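Conserved hypothetical exported protein (Bacteroides fragilis, PDB 4JJA) probably acts on peptidoglycan as a beta-N-acetylmuramidase of the NamZ family, although its function is not firmly established. Local coordinates at residues A[222-225]-A[226-229]; A[231-234]-A[235-238]; A[247-250]-A[251-254]; A[292-295]-A[296-300]. One frame throughout, in Å; residues are numbered along the deposited sequence. Where two conformers were deposited one is given.

Contact 1 (A[222-225]-A[226-229]); sequences PNMK and AIYL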
loop_
_atom_site.group_PDB
_atom_site.type_symbol
_atom_site.label_atom_id
_atom_site.label_comp_id
_atom_site.label_asym_id
_atom_site.label_seq_id
_atom_site.Cartn_x
_atom_site.Cartn_y
_atom_site.Cartn_z
ATOM N N PRO A 222 -3.039 -7.637 9.979
ATOM C CA PRO A 222 -4.275 -8.333 10.296
ATOM C C PRO A 222 -5.325 -7.430 10.860
ATOM O O PRO A 222 -6.490 -7.879 10.915
ATOM C CB PRO A 222 -3.844 -9.343 11.350
ATOM C CG PRO A 222 -2.688 -8.680 12.005
ATOM C CD PRO A 222 -1.939 -8.048 10.869
ATOM N N ASN A 223 -4.951 -6.266 11.369
ATOM C CA ASN A 223 -5.854 -5.369 12.064
ATOM C C ASN A 223 -5.513 -3.893 11.768
ATOM O O ASN A 223 -4.516 -3.590 11.098
ATOM C CB ASN A 223 -5.911 -5.673 13.574
ATOM C CG ASN A 223 -4.581 -5.453 14.266
ATOM O OD1 ASN A 223 -3.716 -4.808 13.727
ATOM N ND2 ASN A 223 -4.418 -6.001 15.431
HETATM N N MSE A 224 -6.348 -2.989 12.275
HETATM C CA MSE A 224 -6.137 -1.607 12.011
HETATM C C MSE A 224 -4.934 -1.037 12.769
HETATM O O MSE A 224 -4.279 -0.118 12.273
HETATM C CB MSE A 224 -7.386 -0.771 12.239
HETATM C CG MSE A 224 -8.522 -1.123 11.259
HETATM SE SE MSE A 224 -7.991 -0.969 9.422
HETATM C CE MSE A 224 -7.590 0.911 9.400
ATOM N N LYS A 225 -4.605 -1.586 13.912
ATOM C CA LYS A 225 -3.456 -1.158 14.650
ATOM C C LYS A 225 -2.185 -1.339 13.802
ATOM O O LYS A 225 -1.339 -0.440 13.704
ATOM C CB LYS A 225 -3.314 -1.924 15.973
ATOM C CG LYS A 225 -2.506 -1.224 17.014
ATOM C CD LYS A 225 -3.314 -0.089 17.681
ATOM C CE LYS A 225 -4.389 -0.571 18.635
ATOM N NZ LYS A 225 -5.213 0.611 18.955
ATOM N N ALA A 226 -2.076 -2.508 13.180
ATOM C CA ALA A 226 -0.926 -2.814 12.328
ATOM C C ALA A 226 -0.904 -1.823 11.164
ATOM O O ALA A 226 0.136 -1.330 10.782
ATOM C CB ALA A 226 -1.045 -4.244 11.811
ATOM N N ILE A 227 -2.058 -1.550 10.557
ATOM C CA ILE A 227 -2.156 -0.642 9.384
ATOM C C ILE A 227 -1.750 0.763 9.778
ATOM O O ILE A 227 -1.113 1.464 9.004
ATOM C CB ILE A 227 -3.554 -0.744 8.742
ATOM C CG1 ILE A 227 -3.659 -2.122 8.066
ATOM C CG2 ILE A 227 -3.808 0.423 7.740
ATOM C CD1 ILE A 227 -4.996 -2.510 7.604
ATOM N N TYR A 228 -2.159 1.214 10.954
ATOM C CA TYR A 228 -1.782 2.538 11.387
ATOM C C TYR A 228 -0.326 2.679 11.794
ATOM O O TYR A 228 0.275 3.735 11.631
ATOM C CB TYR A 228 -2.688 3.033 12.513
ATOM C CG TYR A 228 -4.152 3.186 12.128
ATOM C CD1 TYR A 228 -4.532 3.810 10.929
ATOM C CD2 TYR A 228 -5.157 2.824 12.986
ATOM C CE1 TYR A 228 -5.853 4.004 10.579
ATOM C CE2 TYR A 228 -6.503 3.017 12.662
ATOM C CZ TYR A 228 -6.873 3.599 11.473
ATOM O OH TYR A 228 -8.191 3.792 11.164
ATOM N N LEU A 229 0.239 1.620 12.362
ATOM C CA LEU A 229 1.655 1.588 12.732
ATOM C C LEU A 229 2.611 1.310 11.578
ATOM O O LEU A 229 3.777 1.660 11.641
ATOM C CB LEU A 229 1.875 0.560 13.865
ATOM C CG LEU A 229 1.430 1.013 15.255
ATOM C CD1 LEU A 229 1.431 -0.180 16.210
ATOM C CD2 LEU A 229 2.327 2.125 15.756
#

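Contact 2 (A[231-234]-A[235-238]); sequences PSIC and LFEG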
loop_
_atom_site.group_PDB
_atom_site.type_symbol
_atom_site.label_atom_id
_atom_site.label_comp_id
_atom_site.label_asym_id
_atom_site.label_seq_id
_atom_site.Cartn_x
_atom_site.Cartn_y
_atom_site.Cartn_z
ATOM N N PRO A 231 3.367 2.636 8.691
ATOM C CA PRO A 231 4.313 3.623 8.176
ATOM C C PRO A 231 5.580 3.797 8.987
ATOM O O PRO A 231 6.640 4.083 8.430
ATOM C CB PRO A 231 3.494 4.936 8.185
ATOM C CG PRO A 231 2.088 4.477 8.133
ATOM C CD PRO A 231 2.001 3.185 8.878
ATOM N N SER A 232 5.451 3.652 10.300
ATOM C CA SER A 232 6.580 3.806 11.230
ATOM C C SER A 232 7.355 2.492 11.366
ATOM O O SER A 232 8.571 2.456 11.271
ATOM C CB SER A 232 6.079 4.257 12.614
ATOM O OG SER A 232 5.422 5.508 12.544
ATOM N N ILE A 233 6.654 1.412 11.529
ATOM C CA ILE A 233 7.274 0.131 11.870
ATOM C C ILE A 233 7.866 -0.599 10.671
ATOM O O ILE A 233 8.860 -1.274 10.819
ATOM C CB ILE A 233 6.259 -0.751 12.671
ATOM C CG1 ILE A 233 5.951 -0.065 13.987
ATOM C CG2 ILE A 233 6.764 -2.187 12.923
ATOM C CD1 ILE A 233 7.103 0.028 14.973
ATOM N N CYS A 234 7.327 -0.416 9.478
ATOM C CA CYS A 234 7.873 -1.073 8.299
ATOM C C CYS A 234 9.279 -0.570 7.985
ATOM O O CYS A 234 10.023 -1.260 7.328
ATOM C CB CYS A 234 6.954 -0.891 7.063
ATOM S SG CYS A 234 7.273 -2.079 5.746
ATOM N N LEU A 235 9.671 0.595 8.511
ATOM C CA LEU A 235 11.067 1.023 8.358
ATOM C C LEU A 235 12.057 0.024 8.907
ATOM O O LEU A 235 13.223 -0.015 8.470
ATOM C CB LEU A 235 11.244 2.415 8.951
ATOM C CG LEU A 235 10.330 3.497 8.334
ATOM C CD1 LEU A 235 10.604 4.837 9.043
ATOM C CD2 LEU A 235 10.507 3.625 6.835
ATOM N N PHE A 236 11.633 -0.779 9.874
ATOM C CA PHE A 236 12.498 -1.822 10.393
ATOM C C PHE A 236 12.867 -2.892 9.386
ATOM O O PHE A 236 13.826 -3.625 9.596
ATOM C CB PHE A 236 11.938 -2.481 11.656
ATOM C CG PHE A 236 12.021 -1.648 12.907
ATOM C CD1 PHE A 236 13.242 -1.252 13.403
ATOM C CD2 PHE A 236 10.892 -1.303 13.631
ATOM C CE1 PHE A 236 13.343 -0.582 14.598
ATOM C CE2 PHE A 236 10.976 -0.595 14.837
ATOM C CZ PHE A 236 12.220 -0.224 15.297
ATOM N N GLU A 237 12.162 -2.969 8.274
ATOM C CA GLU A 237 12.566 -3.905 7.216
ATOM C C GLU A 237 13.893 -3.484 6.598
ATOM O O GLU A 237 14.488 -4.267 5.887
ATOM C CB GLU A 237 11.478 -4.046 6.174
ATOM C CG GLU A 237 10.244 -4.688 6.850
ATOM C CD GLU A 237 9.336 -5.565 6.085
ATOM O OE1 GLU A 237 9.218 -5.398 4.890
ATOM O OE2 GLU A 237 8.661 -6.398 6.756
ATOM N N GLY A 238 14.341 -2.260 6.832
ATOM C CA GLY A 238 15.669 -1.794 6.459
ATOM C C GLY A 238 16.709 -1.995 7.527
ATOM O O GLY A 238 17.736 -1.304 7.462
#

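Contact 3 (A[247-250]-A[251-254]); sequences TTLP and FQVY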
loop_
_atom_site.group_PDB
_atom_site.type_symbol
_atom_site.label_atom_id
_atom_site.label_comp_id
_atom_site.label_asym_id
_atom_site.label_seq_id
_atom_site.Cartn_x
_atom_site.Cartn_y
_atom_site.Cartn_z
ATOM N N THR A 247 4.507 -13.791 14.881
ATOM C CA THR A 247 3.900 -13.629 16.166
ATOM C C THR A 247 2.408 -13.294 15.966
ATOM O O THR A 247 1.950 -13.045 14.858
ATOM C CB THR A 247 4.565 -12.522 17.035
ATOM O OG1 THR A 247 4.141 -11.230 16.584
ATOM C CG2 THR A 247 6.088 -12.677 17.080
ATOM N N THR A 248 1.688 -13.165 17.092
ATOM C CA THR A 248 0.328 -12.674 17.066
ATOM C C THR A 248 0.197 -11.175 16.833
ATOM O O THR A 248 -0.921 -10.678 16.711
ATOM C CB THR A 248 -0.428 -13.048 18.318
ATOM O OG1 THR A 248 0.149 -12.380 19.443
ATOM C CG2 THR A 248 -0.493 -14.585 18.539
ATOM N N LEU A 249 1.296 -10.435 16.806
ATOM C CA LEU A 249 1.289 -8.985 16.779
ATOM C C LEU A 249 2.180 -8.388 15.677
ATOM O O LEU A 249 2.970 -7.478 15.919
ATOM C CB LEU A 249 1.683 -8.440 18.169
ATOM C CG LEU A 249 0.759 -8.740 19.319
ATOM C CD1 LEU A 249 1.388 -8.270 20.643
ATOM C CD2 LEU A 249 -0.621 -8.151 19.114
ATOM N N PRO A 250 2.035 -8.878 14.439
ATOM C CA PRO A 250 2.880 -8.310 13.377
ATOM C C PRO A 250 2.610 -6.839 13.173
ATOM O O PRO A 250 1.489 -6.375 13.202
ATOM C CB PRO A 250 2.506 -9.123 12.147
ATOM C CG PRO A 250 1.116 -9.549 12.408
ATOM C CD PRO A 250 1.045 -9.824 13.914
ATOM N N PHE A 251 3.699 -6.100 12.974
ATOM C CA PHE A 251 3.681 -4.649 12.802
ATOM C C PHE A 251 3.228 -3.892 14.027
ATOM O O PHE A 251 3.041 -2.679 13.959
ATOM C CB PHE A 251 2.952 -4.172 11.540
ATOM C CG PHE A 251 3.681 -4.532 10.274
ATOM C CD1 PHE A 251 4.721 -3.761 9.815
ATOM C CD2 PHE A 251 3.365 -5.662 9.587
ATOM C CE1 PHE A 251 5.401 -4.122 8.684
ATOM C CE2 PHE A 251 4.042 -5.996 8.461
ATOM C CZ PHE A 251 5.072 -5.262 8.018
ATOM N N GLN A 252 3.173 -4.562 15.185
ATOM C CA GLN A 252 2.694 -3.944 16.412
ATOM C C GLN A 252 3.672 -4.072 17.564
ATOM O O GLN A 252 3.364 -3.735 18.694
ATOM C CB GLN A 252 1.341 -4.531 16.809
ATOM C CG GLN A 252 0.230 -4.299 15.787
ATOM C CD GLN A 252 -0.851 -5.332 15.893
ATOM O OE1 GLN A 252 -1.758 -5.165 16.717
ATOM N NE2 GLN A 252 -0.738 -6.427 15.152
ATOM N N VAL A 253 4.861 -4.614 17.261
ATOM C CA VAL A 253 5.970 -4.809 18.196
ATOM C C VAL A 253 7.278 -4.559 17.462
ATOM O O VAL A 253 7.300 -4.585 16.214
ATOM C CB VAL A 253 5.949 -6.239 18.811
ATOM C CG1 VAL A 253 4.622 -6.606 19.474
ATOM C CG2 VAL A 253 6.331 -7.263 17.730
ATOM N N TYR A 254 8.354 -4.372 18.216
ATOM C CA TYR A 254 9.678 -4.462 17.608
ATOM C C TYR A 254 10.652 -5.031 18.609
ATOM O O TYR A 254 10.516 -4.827 19.804
ATOM C CB TYR A 254 10.168 -3.134 17.022
ATOM C CG TYR A 254 10.433 -2.038 18.001
ATOM C CD1 TYR A 254 9.396 -1.188 18.416
ATOM C CD2 TYR A 254 11.699 -1.810 18.512
ATOM C CE1 TYR A 254 9.659 -0.117 19.264
ATOM C CE2 TYR A 254 11.944 -0.769 19.373
ATOM C CZ TYR A 254 10.940 0.082 19.751
ATOM O OH TYR A 254 11.177 1.134 20.614
HETATM O O HOH W 1 -2.470 -8.823 15.487
#

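Contact 4 (A[292-295]-A[296-300]); sequences LSDE and EIWKK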
loop_
_atom_site.group_PDB
_atom_site.type_symbol
_atom_site.label_atom_id
_atom_site.label_comp_id
_atom_site.label_asym_id
_atom_site.label_seq_id
_atom_site.Cartn_x
_atom_site.Cartn_y
_atom_site.Cartn_z
ATOM N N LEU A 292 -1.275 0.863 22.191
ATOM C CA LEU A 292 -1.417 2.278 21.857
ATOM C C LEU A 292 -2.839 2.471 21.318
ATOM O O LEU A 292 -3.368 1.615 20.589
ATOM C CB LEU A 292 -0.430 2.716 20.788
ATOM C CG LEU A 292 1.023 2.811 21.192
ATOM C CD1 LEU A 292 1.864 3.168 19.948
ATOM C CD2 LEU A 292 1.291 3.826 22.302
ATOM N N SER A 293 -3.465 3.573 21.702
ATOM C CA SER A 293 -4.718 3.910 21.076
ATOM C C SER A 293 -4.533 4.307 19.629
ATOM O O SER A 293 -3.482 4.807 19.230
ATOM C CB SER A 293 -5.403 5.074 21.798
ATOM O OG SER A 293 -4.682 6.300 21.694
ATOM N N ASP A 294 -5.565 4.029 18.843
ATOM C CA ASP A 294 -5.576 4.543 17.460
ATOM C C ASP A 294 -5.281 6.052 17.460
ATOM O O ASP A 294 -4.447 6.541 16.664
ATOM C CB ASP A 294 -6.923 4.267 16.781
ATOM C CG ASP A 294 -7.184 2.791 16.433
ATOM O OD1 ASP A 294 -6.335 1.897 16.598
ATOM O OD2 ASP A 294 -8.352 2.492 15.983
ATOM N N GLU A 295 -5.933 6.843 18.333
ATOM C CA GLU A 295 -5.712 8.316 18.401
ATOM C C GLU A 295 -4.285 8.758 18.616
ATOM O O GLU A 295 -3.801 9.685 17.981
ATOM C CB GLU A 295 -6.559 9.006 19.506
ATOM C CG GLU A 295 -8.031 9.167 19.145
ATOM C CD GLU A 295 -8.840 7.978 19.630
ATOM O OE1 GLU A 295 -8.221 6.967 20.058
ATOM O OE2 GLU A 295 -10.074 8.043 19.591
ATOM N N GLU A 296 -3.590 8.097 19.528
ATOM C CA GLU A 296 -2.204 8.510 19.764
ATOM C C GLU A 296 -1.274 8.127 18.586
ATOM O O GLU A 296 -0.353 8.890 18.297
ATOM C CB GLU A 296 -1.633 8.048 21.065
ATOM C CG GLU A 296 -1.362 6.638 21.234
ATOM C CD GLU A 296 -0.982 6.355 22.710
ATOM O OE1 GLU A 296 0.011 7.004 23.161
ATOM O OE2 GLU A 296 -1.696 5.530 23.384
ATOM N N ILE A 297 -1.612 7.060 17.861
ATOM C CA ILE A 297 -0.844 6.701 16.624
ATOM C C ILE A 297 -1.103 7.840 15.610
ATOM O O ILE A 297 -0.166 8.344 14.971
ATOM C CB ILE A 297 -1.215 5.317 16.141
ATOM C CG1 ILE A 297 -0.858 4.235 17.196
ATOM C CG2 ILE A 297 -0.571 5.054 14.782
ATOM C CD1 ILE A 297 -1.470 2.862 17.003
ATOM N N TRP A 298 -2.373 8.239 15.433
ATOM C CA TRP A 298 -2.718 9.293 14.446
ATOM C C TRP A 298 -2.031 10.596 14.766
ATOM O O TRP A 298 -1.578 11.312 13.887
ATOM C CB TRP A 298 -4.248 9.505 14.357
ATOM C CG TRP A 298 -5.020 8.280 14.034
ATOM C CD1 TRP A 298 -4.584 7.155 13.402
ATOM C CD2 TRP A 298 -6.383 8.048 14.376
ATOM N NE1 TRP A 298 -5.589 6.242 13.344
ATOM C CE2 TRP A 298 -6.722 6.774 13.903
ATOM C CE3 TRP A 298 -7.380 8.847 14.964
ATOM C CZ2 TRP A 298 -7.991 6.230 14.044
ATOM C CZ3 TRP A 298 -8.635 8.282 15.138
ATOM C CH2 TRP A 298 -8.938 6.993 14.676
ATOM N N LYS A 299 -1.901 10.913 16.057
ATOM C CA LYS A 299 -1.273 12.142 16.414
ATOM C C LYS A 299 0.168 12.252 15.912
ATOM O O LYS A 299 0.621 13.323 15.497
ATOM C CB LYS A 299 -1.305 12.286 17.932
ATOM C CG LYS A 299 -0.790 13.640 18.421
ATOM C CD LYS A 299 -0.807 13.672 19.969
ATOM C CE LYS A 299 0.334 12.836 20.597
ATOM N NZ LYS A 299 0.166 11.326 20.557
ATOM N N LYS A 300 0.899 11.128 15.928
ATOM C CA LYS A 300 2.318 11.180 15.654
ATOM C C LYS A 300 2.696 10.884 14.215
ATOM O O LYS A 300 3.818 11.164 13.844
ATOM C CB LYS A 300 3.022 10.181 16.607
ATOM C CG LYS A 300 2.912 10.680 18.069
ATOM C CD LYS A 300 3.827 9.953 19.006
ATOM C CE LYS A 300 3.727 10.447 20.449
ATOM N NZ LYS A 300 4.587 9.641 21.392
#

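Contact 1 (A[222-225]-A[226-229])
The phenol ring of Y228 is met by M224 at two levels. Near its root the carbonyl oxygen M224 O approaches obliquely, 3.2 Å from Y228 CD2. At its far end the selenomethionine methyl CE of M224 lies over one face, 3.5 Å from Y228 CZ and close to the hydroxyl. The indole edge of W298 comes from the opposite face, in an edge-to-face contact. M224 reaches the tyrosine because its chain bends twice beyond CB (chi2 -56°, chi3 -62°), curling along the helix surface toward the next turn. The bend at chi2 sets M224 SE 3.8 Å from I227 CD1, and the one at chi3 turns CE to the ring.

The second flat group is the amide of N223. Its oxygen OD1 accepts from A226 N at 2.9 Å, with the donor tilted modestly from the plane of the amide carbonyl, and also lies near A226 CB. The other end of this amide, ND2, bonds to Q252 OE1, so both ends of the group are fixed. P222 CD rests 4.0 Å from A226 CB, adding an apolar touch beside the cap. Backbone bonds then wind the first turns, from Y228 N to M224 O at 2.8 Å and from L229 N to K225 O at 2.9 Å. K225 lies alongside L229 before its ammonium leaves for L292 O and D294 OD1. An amide taking up an N-H of the first turn, followed by regular i to i+4 bonding, is the asparagine N-cap, here opening helix 224-233.

Contact 2 (A[231-234]-A[235-238])
A tight 3-10 segment carries on from helix 224-233, tied in by two backbone bonds. F236 N donates to I233 O at 3.0 Å and E237 N to C234 O at 2.9 Å. Each spans three residues, and each donor stands well above the plane of its carbonyl (47° and 51°), which is consistent with the tighter winding. G238 N continues the pattern by bonding to L235 O.

Side chains follow the same spacing. I233 and F236 cross at a slant, with I233 CD1 3.9 Å from F236 CE2. Beyond this contact F236 packs on helix 305-314 and stacks on Y254. L235 leans back over the preceding turn, where its CG lies over two carbonyl oxygens, 3.6 Å from S232 O and 3.7 Å from P231 O; the latter is buried and has no polar partner in the model. C234 SG, swung away from its own backbone N (chi1 -162°), comes within 3.9 Å of E237 OE1. The polar partners of this carboxylate lie outside the two segments: R245 forms a salt bridge with OE2, and a glycerol, probably from the crystallisation liquor, is hydrogen-bonded to OE1. S232 OG, for its part, bonds to N303 N. Successive i to i+3 bonds are the signature of a 3-10 helix, here continuing helix 224-233 toward the loop that follows.

Contact 3 (A[247-250]-A[251-254])
P250, L249 and Q252 carry this contact, a type II beta turn running from L249 to Q252 with P250 and F251 at its corners. Q252 N closes the turn on L249 O at 3.0 Å. F251, in the third position, has the positive phi (65°) that a type II turn requires.

The side chain of Q252 then doubles back over the turn it has closed. Beyond CG it runs extended, lies alongside P250 and delivers NE2 to P250 O at 3.0 Å. This bond is nearly straight (171°), and the oxygen lies close to the plane of the Q252 amide. NE2 also donates to a water, 3.0 Å away, which in turn donates to T248 O. On the apolar side, L249 and V253 cross at about a right angle, L249 CB being 3.7 Å from V253 CG1. Just upstream, T247 OG1 accepts from L249 N at 3.0 Å in an ST turn.

With OE1 also bonded, at the start of helix 224-233, both N-H groups and the oxygen of the buried Q252 amide have partners. One side chain therefore links the turn, a water and the helix start, and its rotation is fixed from both ends.

Contact 4 (A[292-295]-A[296-300])
Tight packing here belongs to D294, I297 and W298, on the side of helix 294-300 that meets helix 224-233, with I297 the buried residue among them. The indole of W298 lies against the peptide after D294: D294 O stands 3.1 Å above one ring face, offset toward its rim, while D294 CB comes to 3.5 Å from W298 CZ2. D294 O accepts from W298 N at 2.9 Å, so the oxygen that takes the backbone N-H also lies against the indole. Besides the link from D294 to K225, D294 OD2 forms a salt bridge with R212, and W298 also meets H148 edge-to-face. L292, just before the helix, crosses I297 at about a right angle, with L292 CB 3.9 Å from I297 CG1.

Around the helix start, S293 and E296 form a capping box. S293 OG, placed between its backbone N and carbonyl carbon (chi1 66°), takes the N-H of E296 at 3.0 Å. E296 reciprocates through OE2, which accepts from S293 N at 3.1 Å on the anti side of its carboxylate. L292 CD2 leans against that carboxylate, 3.4 Å from E296 CD.

The outer side is looser. E295 is exposed and was modelled in two conformers, and K299 curls back to give E296 O only a weak bond through NZ, at 3.4 Å. The capping box thus satisfies the N-H of the N-cap residue and one of the first turn, and the carboxylates of D294 and E296, lying near that N-terminus, would probably be stabilised by the helix dipole.

Overall arrangement
Contacts 1, 2 and 3 are largely buried, whereas contact 4 lies at the surface. Contacts 1 and 2 share helix 224-233: one is its capped start, the other its continuation into 3-10 winding. Contact 1 is the hub between contacts 3 and 4, joined to the turn through paired side-chain amides and to helix 294-300 through a lysine bound to a carboxylate and a carbonyl. Contact 2 meets contact 3 by aromatic and aliphatic packing, and contact 4 touches neither contact 2 nor contact 3. The two helix starts differ in chemistry, a single amide cap in contact 1 against a reciprocal capping box in contact 4, where charged side chains are more numerous.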